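Local coordinates for Ras-related protein Rab-21 (Homo sapiens, PDB 1Z08) that is a small P-loop GTPase of the Ras family that holds phosphoaminophosphonic acid-guanylate ester and a magnesium ion, at residues L24-N29 with K46-G51; T89-F94 with I131-S136; Q95-W100 with E135-S140. The protein carries 1 engineered substitution. All coordinates share one frame; numbering follows the deposited sequence.

Interaction 1: residues L24-N29 with K46-G51; sequences LRYCEN and KKLNIG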
loop_
_atom_site.group_PDB
_atom_site.type_symbol
_atom_site.label_atom_id
_atom_site.label_comp_id
_atom_site.label_asym_id
_atom_site.label_seq_id
_atom_site.Cartn_x
_atom_site.Cartn_y
_atom_site.Cartn_z
ATOM N N LEU A 24 6.309 -8.862 -2.507
ATOM C CA LEU A 24 6.837 -10.138 -2.993
ATOM C C LEU A 24 5.956 -10.740 -4.088
ATOM O O LEU A 24 6.466 -11.193 -5.115
ATOM C CB LEU A 24 7.041 -11.132 -1.842
ATOM C CG LEU A 24 7.562 -12.540 -2.172
ATOM C CD1 LEU A 24 8.985 -12.514 -2.727
ATOM C CD2 LEU A 24 7.484 -13.433 -0.941
ATOM N N ARG A 25 4.640 -10.732 -3.876
ATOM C CA ARG A 25 3.704 -11.227 -4.884
ATOM C C ARG A 25 3.798 -10.411 -6.175
ATOM O O ARG A 25 3.829 -10.976 -7.264
ATOM C CB ARG A 25 2.263 -11.236 -4.354
ATOM C CG ARG A 25 1.205 -11.648 -5.381
ATOM C CD ARG A 25 1.367 -13.101 -5.824
ATOM N NE ARG A 25 0.745 -14.036 -4.890
ATOM C CZ ARG A 25 0.870 -15.359 -4.956
ATOM N NH1 ARG A 25 1.605 -15.920 -5.914
ATOM N NH2 ARG A 25 0.262 -16.127 -4.063
ATOM N N TYR A 26 3.855 -9.087 -6.043
ATOM C CA TYR A 26 3.917 -8.194 -7.205
ATOM C C TYR A 26 5.235 -8.320 -7.984
ATOM O O TYR A 26 5.235 -8.295 -9.219
ATOM C CB TYR A 26 3.689 -6.743 -6.769
ATOM C CG TYR A 26 3.498 -5.751 -7.904
ATOM C CD1 TYR A 26 2.526 -5.953 -8.886
ATOM C CD2 TYR A 26 4.275 -4.595 -7.978
ATOM C CE1 TYR A 26 2.348 -5.037 -9.924
ATOM C CE2 TYR A 26 4.100 -3.673 -9.006
ATOM C CZ TYR A 26 3.139 -3.900 -9.976
ATOM O OH TYR A 26 2.969 -2.982 -10.991
ATOM N N CYS A 27 6.344 -8.468 -7.262
ATOM C CA CYS A 27 7.676 -8.457 -7.872
ATOM C C CYS A 27 8.192 -9.833 -8.298
ATOM O O CYS A 27 8.888 -9.945 -9.311
ATOM C CB CYS A 27 8.691 -7.798 -6.934
ATOM S SG CYS A 27 8.434 -6.036 -6.666
ATOM N N GLU A 28 7.864 -10.868 -7.527
ATOM C CA GLU A 28 8.407 -12.210 -7.768
ATOM C C GLU A 28 7.341 -13.290 -7.960
ATOM O O GLU A 28 7.670 -14.455 -8.214
ATOM C CB GLU A 28 9.356 -12.618 -6.633
ATOM C CG GLU A 28 10.574 -11.710 -6.443
ATOM C CD GLU A 28 11.549 -11.740 -7.614
ATOM O OE1 GLU A 28 11.623 -12.766 -8.326
ATOM O OE2 GLU A 28 12.258 -10.730 -7.812
ATOM N N ASN A 29 6.071 -12.901 -7.845
ATOM C CA ASN A 29 4.937 -13.834 -7.880
ATOM C C ASN A 29 5.111 -15.025 -6.925
ATOM O O ASN A 29 4.907 -16.184 -7.297
ATOM C CB ASN A 29 4.632 -14.289 -9.318
ATOM C CG ASN A 29 3.322 -15.051 -9.427
ATOM O OD1 ASN A 29 2.354 -14.760 -8.719
ATOM N ND2 ASN A 29 3.285 -16.036 -10.320
ATOM N N LYS A 46 10.572 -1.931 -9.716
ATOM C CA LYS A 46 9.586 -2.546 -10.600
ATOM C C LYS A 46 9.330 -1.633 -11.799
ATOM O O LYS A 46 9.110 -0.433 -11.637
ATOM C CB LYS A 46 8.283 -2.814 -9.833
ATOM C CG LYS A 46 7.146 -3.400 -10.664
ATOM C CD LYS A 46 7.202 -4.916 -10.740
ATOM C CE LYS A 46 6.044 -5.454 -11.572
ATOM N NZ LYS A 46 6.088 -6.934 -11.682
ATOM N N LYS A 47 9.363 -2.205 -12.999
ATOM C CA LYS A 47 9.141 -1.436 -14.224
ATOM C C LYS A 47 7.750 -1.684 -14.804
ATOM O O LYS A 47 7.292 -2.826 -14.873
ATOM C CB LYS A 47 10.221 -1.751 -15.253
ATOM N N LEU A 48 7.083 -0.604 -15.207
ATOM C CA LEU A 48 5.757 -0.675 -15.816
ATOM C C LEU A 48 5.718 0.090 -17.136
ATOM O O LEU A 48 6.341 1.144 -17.272
ATOM C CB LEU A 48 4.686 -0.096 -14.884
ATOM C CG LEU A 48 4.213 -0.847 -13.639
ATOM C CD1 LEU A 48 5.052 -0.482 -12.428
ATOM C CD2 LEU A 48 2.752 -0.519 -13.379
ATOM N N ASN A 49 4.985 -0.452 -18.101
ATOM C CA ASN A 49 4.674 0.265 -19.328
ATOM C C ASN A 49 3.161 0.426 -19.409
ATOM O O ASN A 49 2.436 -0.561 -19.532
ATOM C CB ASN A 49 5.222 -0.481 -20.549
ATOM C CG ASN A 49 5.322 0.404 -21.783
ATOM O OD1 ASN A 49 6.418 0.677 -22.278
ATOM N ND2 ASN A 49 4.181 0.857 -22.282
ATOM N N ILE A 50 2.687 1.666 -19.319
ATOM C CA ILE A 50 1.247 1.924 -19.238
ATOM C C ILE A 50 0.621 2.298 -20.589
ATOM O O ILE A 50 -0.058 1.472 -21.207
ATOM C CB ILE A 50 0.900 2.950 -18.117
ATOM C CG1 ILE A 50 1.376 2.419 -16.757
ATOM C CG2 ILE A 50 -0.604 3.240 -18.088
ATOM C CD1 ILE A 50 1.248 3.402 -15.610
ATOM N N GLY A 51 0.852 3.526 -21.047
ATOM C CA GLY A 51 0.316 3.967 -22.334
ATOM C C GLY A 51 1.426 4.246 -23.324
ATOM O O GLY A 51 1.382 5.239 -24.054
#

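Interaction 2: residues T89-F94 with I131-S136; sequences TDEDSF and IQEAES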
loop_
_atom_site.group_PDB
_atom_site.type_symbol
_atom_site.label_atom_id
_atom_site.label_comp_id
_atom_site.label_asym_id
_atom_site.label_seq_id
_atom_site.Cartn_x
_atom_site.Cartn_y
_atom_site.Cartn_z
ATOM N N THR A 89 -9.187 -8.545 8.825
ATOM C CA THR A 89 -9.583 -9.333 9.995
ATOM C C THR A 89 -9.155 -8.672 11.307
ATOM O O THR A 89 -9.472 -9.167 12.392
ATOM C CB THR A 89 -8.990 -10.773 9.952
ATOM O OG1 THR A 89 -7.582 -10.729 10.235
ATOM C CG2 THR A 89 -9.223 -11.423 8.594
ATOM N N ASP A 90 -8.437 -7.555 11.208
ATOM C CA ASP A 90 -7.877 -6.894 12.382
ATOM C C ASP A 90 -8.285 -5.422 12.435
ATOM O O ASP A 90 -7.749 -4.593 11.692
ATOM C CB ASP A 90 -6.349 -7.043 12.390
ATOM C CG ASP A 90 -5.728 -6.643 13.717
ATOM O OD1 ASP A 90 -5.605 -5.434 13.981
ATOM O OD2 ASP A 90 -5.351 -7.544 14.496
ATOM N N GLU A 91 -9.228 -5.104 13.321
ATOM C CA GLU A 91 -9.731 -3.732 13.458
ATOM C C GLU A 91 -8.649 -2.735 13.881
ATOM O O GLU A 91 -8.600 -1.616 13.367
ATOM C CB GLU A 91 -10.932 -3.681 14.417
ATOM C CG GLU A 91 -11.383 -2.271 14.822
ATOM C CD GLU A 91 -12.038 -1.468 13.695
ATOM O OE1 GLU A 91 -12.111 -1.947 12.543
ATOM O OE2 GLU A 91 -12.484 -0.336 13.975
ATOM N N ASP A 92 -7.785 -3.149 14.806
ATOM C CA ASP A 92 -6.677 -2.309 15.279
ATOM C C ASP A 92 -5.780 -1.842 14.134
ATOM O O ASP A 92 -5.335 -0.687 14.111
ATOM C CB ASP A 92 -5.840 -3.054 16.323
ATOM C CG ASP A 92 -6.558 -3.216 17.651
ATOM O OD1 ASP A 92 -7.649 -2.629 17.831
ATOM O OD2 ASP A 92 -6.019 -3.933 18.522
ATOM N N SER A 93 -5.529 -2.743 13.183
ATOM C CA SER A 93 -4.668 -2.445 12.044
ATOM C C SER A 93 -5.275 -1.370 11.141
ATOM O O SER A 93 -4.544 -0.561 10.566
ATOM C CB SER A 93 -4.340 -3.713 11.245
ATOM O OG SER A 93 -5.427 -4.130 10.440
ATOM N N PHE A 94 -6.603 -1.361 11.022
ATOM C CA PHE A 94 -7.275 -0.311 10.255
ATOM C C PHE A 94 -7.205 1.046 10.947
ATOM O O PHE A 94 -6.868 2.049 10.320
ATOM C CB PHE A 94 -8.737 -0.647 9.945
ATOM C CG PHE A 94 -9.520 0.537 9.438
ATOM C CD1 PHE A 94 -9.244 1.084 8.185
ATOM C CD2 PHE A 94 -10.500 1.131 10.228
ATOM C CE1 PHE A 94 -9.942 2.196 7.722
ATOM C CE2 PHE A 94 -11.210 2.243 9.769
ATOM C CZ PHE A 94 -10.931 2.774 8.519
ATOM N N ILE A 131 -16.085 -2.307 5.632
ATOM C CA ILE A 131 -15.755 -1.819 4.285
ATOM C C ILE A 131 -16.255 -0.385 4.118
ATOM O O ILE A 131 -15.537 0.479 3.609
ATOM C CB ILE A 131 -16.355 -2.706 3.166
ATOM C CG1 ILE A 131 -15.704 -4.094 3.169
ATOM C CG2 ILE A 131 -16.186 -2.044 1.784
ATOM C CD1 ILE A 131 -16.276 -5.060 2.148
ATOM N N GLN A 132 -17.481 -0.138 4.570
ATOM C CA GLN A 132 -18.096 1.175 4.428
ATOM C C GLN A 132 -17.340 2.260 5.190
ATOM O O GLN A 132 -17.135 3.355 4.660
ATOM C CB GLN A 132 -19.577 1.128 4.817
ATOM C CG GLN A 132 -20.408 0.210 3.908
ATOM C CD GLN A 132 -20.342 0.614 2.446
ATOM O OE1 GLN A 132 -20.888 1.642 2.049
ATOM N NE2 GLN A 132 -19.671 -0.198 1.637
ATOM N N GLU A 133 -16.913 1.949 6.413
ATOM C CA GLU A 133 -16.106 2.873 7.210
ATOM C C GLU A 133 -14.758 3.155 6.541
ATOM O O GLU A 133 -14.329 4.311 6.467
ATOM C CB GLU A 133 -15.884 2.333 8.630
ATOM C CG GLU A 133 -15.055 3.266 9.522
ATOM C CD GLU A 133 -14.789 2.709 10.913
ATOM O OE1 GLU A 133 -15.206 1.573 11.206
ATOM O OE2 GLU A 133 -14.153 3.419 11.720
ATOM N N ALA A 134 -14.102 2.097 6.062
ATOM C CA ALA A 134 -12.787 2.221 5.419
ATOM C C ALA A 134 -12.842 3.053 4.142
ATOM O O ALA A 134 -11.999 3.933 3.930
ATOM C CB ALA A 134 -12.197 0.844 5.137
ATOM N N GLU A 135 -13.835 2.774 3.300
ATOM C CA GLU A 135 -14.018 3.501 2.044
ATOM C C GLU A 135 -14.384 4.957 2.302
ATOM O O GLU A 135 -13.816 5.862 1.678
ATOM C CB GLU A 135 -15.081 2.831 1.171
ATOM C CG GLU A 135 -14.633 1.512 0.561
ATOM C CD GLU A 135 -15.635 0.943 -0.416
ATOM O OE1 GLU A 135 -16.761 1.481 -0.518
ATOM O OE2 GLU A 135 -15.295 -0.056 -1.082
ATOM N N SER A 136 -15.320 5.169 3.228
ATOM C CA SER A 136 -15.723 6.512 3.647
ATOM C C SER A 136 -14.526 7.307 4.163
ATOM O O SER A 136 -14.320 8.456 3.758
ATOM C CB SER A 136 -16.813 6.447 4.724
ATOM O OG SER A 136 -17.086 7.741 5.242
HETATM O O HOH W 1 -14.108 -1.100 11.004
HETATM O O HOH W 2 -15.027 0.676 13.706
#

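Interaction 3: residues Q95-W100 with E135-S140; sequences QKVKNW and ESYAES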
loop_
_atom_site.group_PDB
_atom_site.type_symbol
_atom_site.label_atom_id
_atom_site.label_comp_id
_atom_site.label_asym_id
_atom_site.label_seq_id
_atom_site.Cartn_x
_atom_site.Cartn_y
_atom_site.Cartn_z
ATOM N N GLN A 95 -7.534 1.075 12.235
ATOM C CA GLN A 95 -7.547 2.328 12.983
ATOM C C GLN A 95 -6.163 2.984 13.031
ATOM O O GLN A 95 -6.059 4.211 13.094
ATOM C CB GLN A 95 -8.136 2.129 14.387
ATOM C CG GLN A 95 -9.616 1.689 14.401
ATOM C CD GLN A 95 -10.569 2.693 13.749
ATOM O OE1 GLN A 95 -10.306 3.897 13.718
ATOM N NE2 GLN A 95 -11.686 2.192 13.224
ATOM N N LYS A 96 -5.113 2.164 12.959
ATOM C CA LYS A 96 -3.724 2.638 12.937
ATOM C C LYS A 96 -3.362 3.412 11.661
ATOM O O LYS A 96 -2.470 4.265 11.679
ATOM C CB LYS A 96 -2.763 1.471 13.144
ATOM N N VAL A 97 -4.054 3.108 10.563
ATOM C CA VAL A 97 -3.857 3.792 9.274
ATOM C C VAL A 97 -4.055 5.312 9.388
ATOM O O VAL A 97 -3.353 6.083 8.732
ATOM C CB VAL A 97 -4.781 3.187 8.168
ATOM C CG1 VAL A 97 -4.892 4.099 6.950
ATOM C CG2 VAL A 97 -4.288 1.803 7.759
ATOM N N LYS A 98 -4.993 5.723 10.241
ATOM C CA LYS A 98 -5.336 7.137 10.437
ATOM C C LYS A 98 -4.167 7.999 10.917
ATOM O O LYS A 98 -4.032 9.151 10.501
ATOM C CB LYS A 98 -6.522 7.272 11.394
ATOM C CG LYS A 98 -7.783 6.574 10.903
ATOM C CD LYS A 98 -8.969 6.895 11.781
ATOM C CE LYS A 98 -10.206 6.179 11.285
ATOM N NZ LYS A 98 -11.357 6.413 12.194
ATOM N N ASN A 99 -3.330 7.437 11.789
ATOM C CA ASN A 99 -2.126 8.117 12.272
ATOM C C ASN A 99 -1.141 8.396 11.137
ATOM O O ASN A 99 -0.570 9.491 11.056
ATOM C CB ASN A 99 -1.457 7.301 13.372
ATOM N N TRP A 100 -0.956 7.409 10.261
ATOM C CA TRP A 100 -0.083 7.550 9.097
ATOM C C TRP A 100 -0.557 8.642 8.143
ATOM O O TRP A 100 0.255 9.422 7.648
ATOM C CB TRP A 100 0.063 6.221 8.350
ATOM C CG TRP A 100 0.955 5.232 9.041
ATOM C CD1 TRP A 100 0.583 4.043 9.596
ATOM C CD2 TRP A 100 2.370 5.350 9.253
ATOM N NE1 TRP A 100 1.675 3.410 10.139
ATOM C CE2 TRP A 100 2.786 4.188 9.942
ATOM C CE3 TRP A 100 3.327 6.324 8.928
ATOM C CZ2 TRP A 100 4.119 3.971 10.314
ATOM C CZ3 TRP A 100 4.654 6.108 9.297
ATOM C CH2 TRP A 100 5.036 4.939 9.983
ATOM N N GLU A 135 -13.835 2.774 3.300
ATOM C CA GLU A 135 -14.018 3.501 2.044
ATOM C C GLU A 135 -14.384 4.957 2.302
ATOM O O GLU A 135 -13.816 5.862 1.678
ATOM C CB GLU A 135 -15.081 2.831 1.171
ATOM C CG GLU A 135 -14.633 1.512 0.561
ATOM C CD GLU A 135 -15.635 0.943 -0.416
ATOM O OE1 GLU A 135 -16.761 1.481 -0.518
ATOM O OE2 GLU A 135 -15.295 -0.056 -1.082
ATOM N N SER A 136 -15.320 5.169 3.228
ATOM C CA SER A 136 -15.723 6.512 3.647
ATOM C C SER A 136 -14.526 7.307 4.163
ATOM O O SER A 136 -14.320 8.456 3.758
ATOM C CB SER A 136 -16.813 6.447 4.724
ATOM O OG SER A 136 -17.086 7.741 5.242
ATOM N N TYR A 137 -13.733 6.691 5.039
ATOM C CA TYR A 137 -12.548 7.352 5.566
ATOM C C TYR A 137 -11.582 7.721 4.442
ATOM O O TYR A 137 -11.106 8.856 4.377
ATOM C CB TYR A 137 -11.840 6.509 6.638
ATOM C CG TYR A 137 -10.544 7.144 7.077
ATOM C CD1 TYR A 137 -10.543 8.281 7.884
ATOM C CD2 TYR A 137 -9.316 6.635 6.650
ATOM C CE1 TYR A 137 -9.350 8.885 8.273
ATOM C CE2 TYR A 137 -8.119 7.234 7.031
ATOM C CZ TYR A 137 -8.146 8.356 7.841
ATOM O OH TYR A 137 -6.967 8.952 8.227
ATOM N N ALA A 138 -11.308 6.759 3.562
ATOM C CA ALA A 138 -10.436 6.983 2.410
ATOM C C ALA A 138 -10.871 8.207 1.601
ATOM O O ALA A 138 -10.057 9.093 1.329
ATOM C CB ALA A 138 -10.374 5.739 1.527
ATOM N N GLU A 139 -12.154 8.263 1.239
ATOM C CA GLU A 139 -12.692 9.409 0.493
ATOM C C GLU A 139 -12.517 10.724 1.258
ATOM O O GLU A 139 -12.158 11.744 0.664
ATOM C CB GLU A 139 -14.166 9.194 0.123
ATOM C CG GLU A 139 -14.706 10.229 -0.870
ATOM C CD GLU A 139 -16.126 9.948 -1.338
ATOM O OE1 GLU A 139 -16.561 8.775 -1.310
ATOM O OE2 GLU A 139 -16.804 10.910 -1.753
ATOM N N SER A 140 -12.753 10.693 2.571
ATOM C CA SER A 140 -12.651 11.898 3.408
ATOM C C SER A 140 -11.247 12.515 3.449
ATOM O O SER A 140 -11.113 13.718 3.679
ATOM C CB SER A 140 -13.136 11.623 4.835
ATOM O OG SER A 140 -12.127 11.017 5.633
#

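Interaction 1: residues L24-N29 with K46-G51
Tyr26 O accepts a hydrogen bond from Lys46 NZ at 2.9 Å. The ammonium reaches it tilted from the carbonyl plane. The same ammonium sits over the Tyr26 ring, 4.4 Å from NZ to the ring centroid and only 5° off the ring normal, a cation-pi contact. Lys46 CE lies over the same face, 3.8 Å from the centroid of the Tyr26 ring in a CH-pi contact. Lys46 CG comes past the rim, 3.5 Å from Tyr26 CE2. A bend at chi2 (87°) folds the Lys46 chain over the ring and back toward the helix. One residue thus offers Lys46 both a carbonyl and a pi face. This joins helix 19-28, which begins at the end of the P-loop in the Ras fold, to strand 42-49 at the edge of the central sheet. The short axes cross at 70°. Beyond the ring, Tyr26 OH meets the branched end of Leu48, with CD2 at 3.4 Å, and the two side chains run roughly at right angles. Cys27 adds a looser contact, SG to Lys46 CD at 4.4 Å. Tyr26 is buried; its ring also stacks with Phe160 of helix 156-168 and touches Ile59 of strand 54-61.

Interaction 2: residues T89-F94 with I131-S136
Two neighbouring helices on one face of the Ras-type sheet, 91-108 and 131-140, meet here near their N-terminal ends. Phe94 of the first packs against Glu133 and Ala134 of the second. Its CG is anti to the backbone N (chi1 167°), and the ring reaches across to the facing helix. Phe94 CE1 lies 3.7 Å from Ala134 CB, while Phe94 CZ comes equally near Ala134 CA. At the ring edge, in its plane, Glu133 OE2 is 3.7 Å from Phe94 CE2. The carboxylate is turned 78° from the ring. Glu91 and Glu133 bring like charges together, with Glu91 OE2 4.3 Å from Glu133 OE1. Two waters bridge these carboxylates. One joins Glu91 OE1 to Glu133 OE1, the other Glu91 OE2 to the same Glu133 oxygen. Gln95 NE2 hydrogen-bonds to Glu91 OE2 and Glu133 OE2, so water and amide probably ease the repulsion. Asp90 is the N-cap of the first helix and accepts from Ser93 N through OD1 at 2.8 Å. Beneath the helix pair, Phe94 meets Tyr86 of strand 81-87 edge-to-face, and Ala134 touches both Tyr86 and His145 of strand 144-148.

Interaction 3: residues Q95-W100 with E135-S140
Lys98 and Tyr137 make most of this contact, and CH-pi packing is its main feature. Lys98 CG lies over one face of the Tyr137 ring, 4.0 Å from the centroid and 27° off the normal. It is displaced toward the hydroxyl end, with Lys98 CG 3.6 Å from Tyr137 CZ. From there the extended lysine chain runs back along the ring, until Lys98 CE is 4.0 Å from Tyr137 CD1. The tyrosine chi1 of 174° sets CG anti to the backbone N and carries the ring toward the other helix. Its hydroxyl oxygen ends against the helix backbone, with Tyr137 OH 3.3 Å from Lys98 CA. Apolar contact is slighter: Val97 CG1 comes to 4.5 Å from Tyr137 CE2. No hydrogen bond crosses between these segments. Lys98 NZ donates to Gln95 OE1 at 3.1 Å, in the carbonyl plane and on a lone pair, which holds the end of the lysine chain. Ser140 OG donates to Tyr137 O at 2.7 Å, near the end of helix 131-140. Val97 and Tyr137 both touch Ile116 of strand 113-119. Two helices packed side by side over parallel strands are typical of the three-layer alpha/beta fold of P-loop GTPases.

Interactions 2 and 3 are successive levels of one interface between helices 91-108 and 131-140. Their centres are 8 Å apart, they share Glu135 and Ser136, and Gln95 ties the two levels together. Interaction 1 lies on the opposite side of the chain's centre, about 17 Å from interaction 2 and 18 Å from interaction 3 between nearest atoms. It joins a helix to an edge strand. Each contact has a buried part, Tyr26 in interaction 1, Phe94 and Ala134 in 2, Val97 in 3; Glu91, Glu133 and Lys98 are more exposed. Interactions 1 and 3 both lay a lysine on a tyrosine, but only in interaction 1 does the ammonium sit over the ring and bond across the contact.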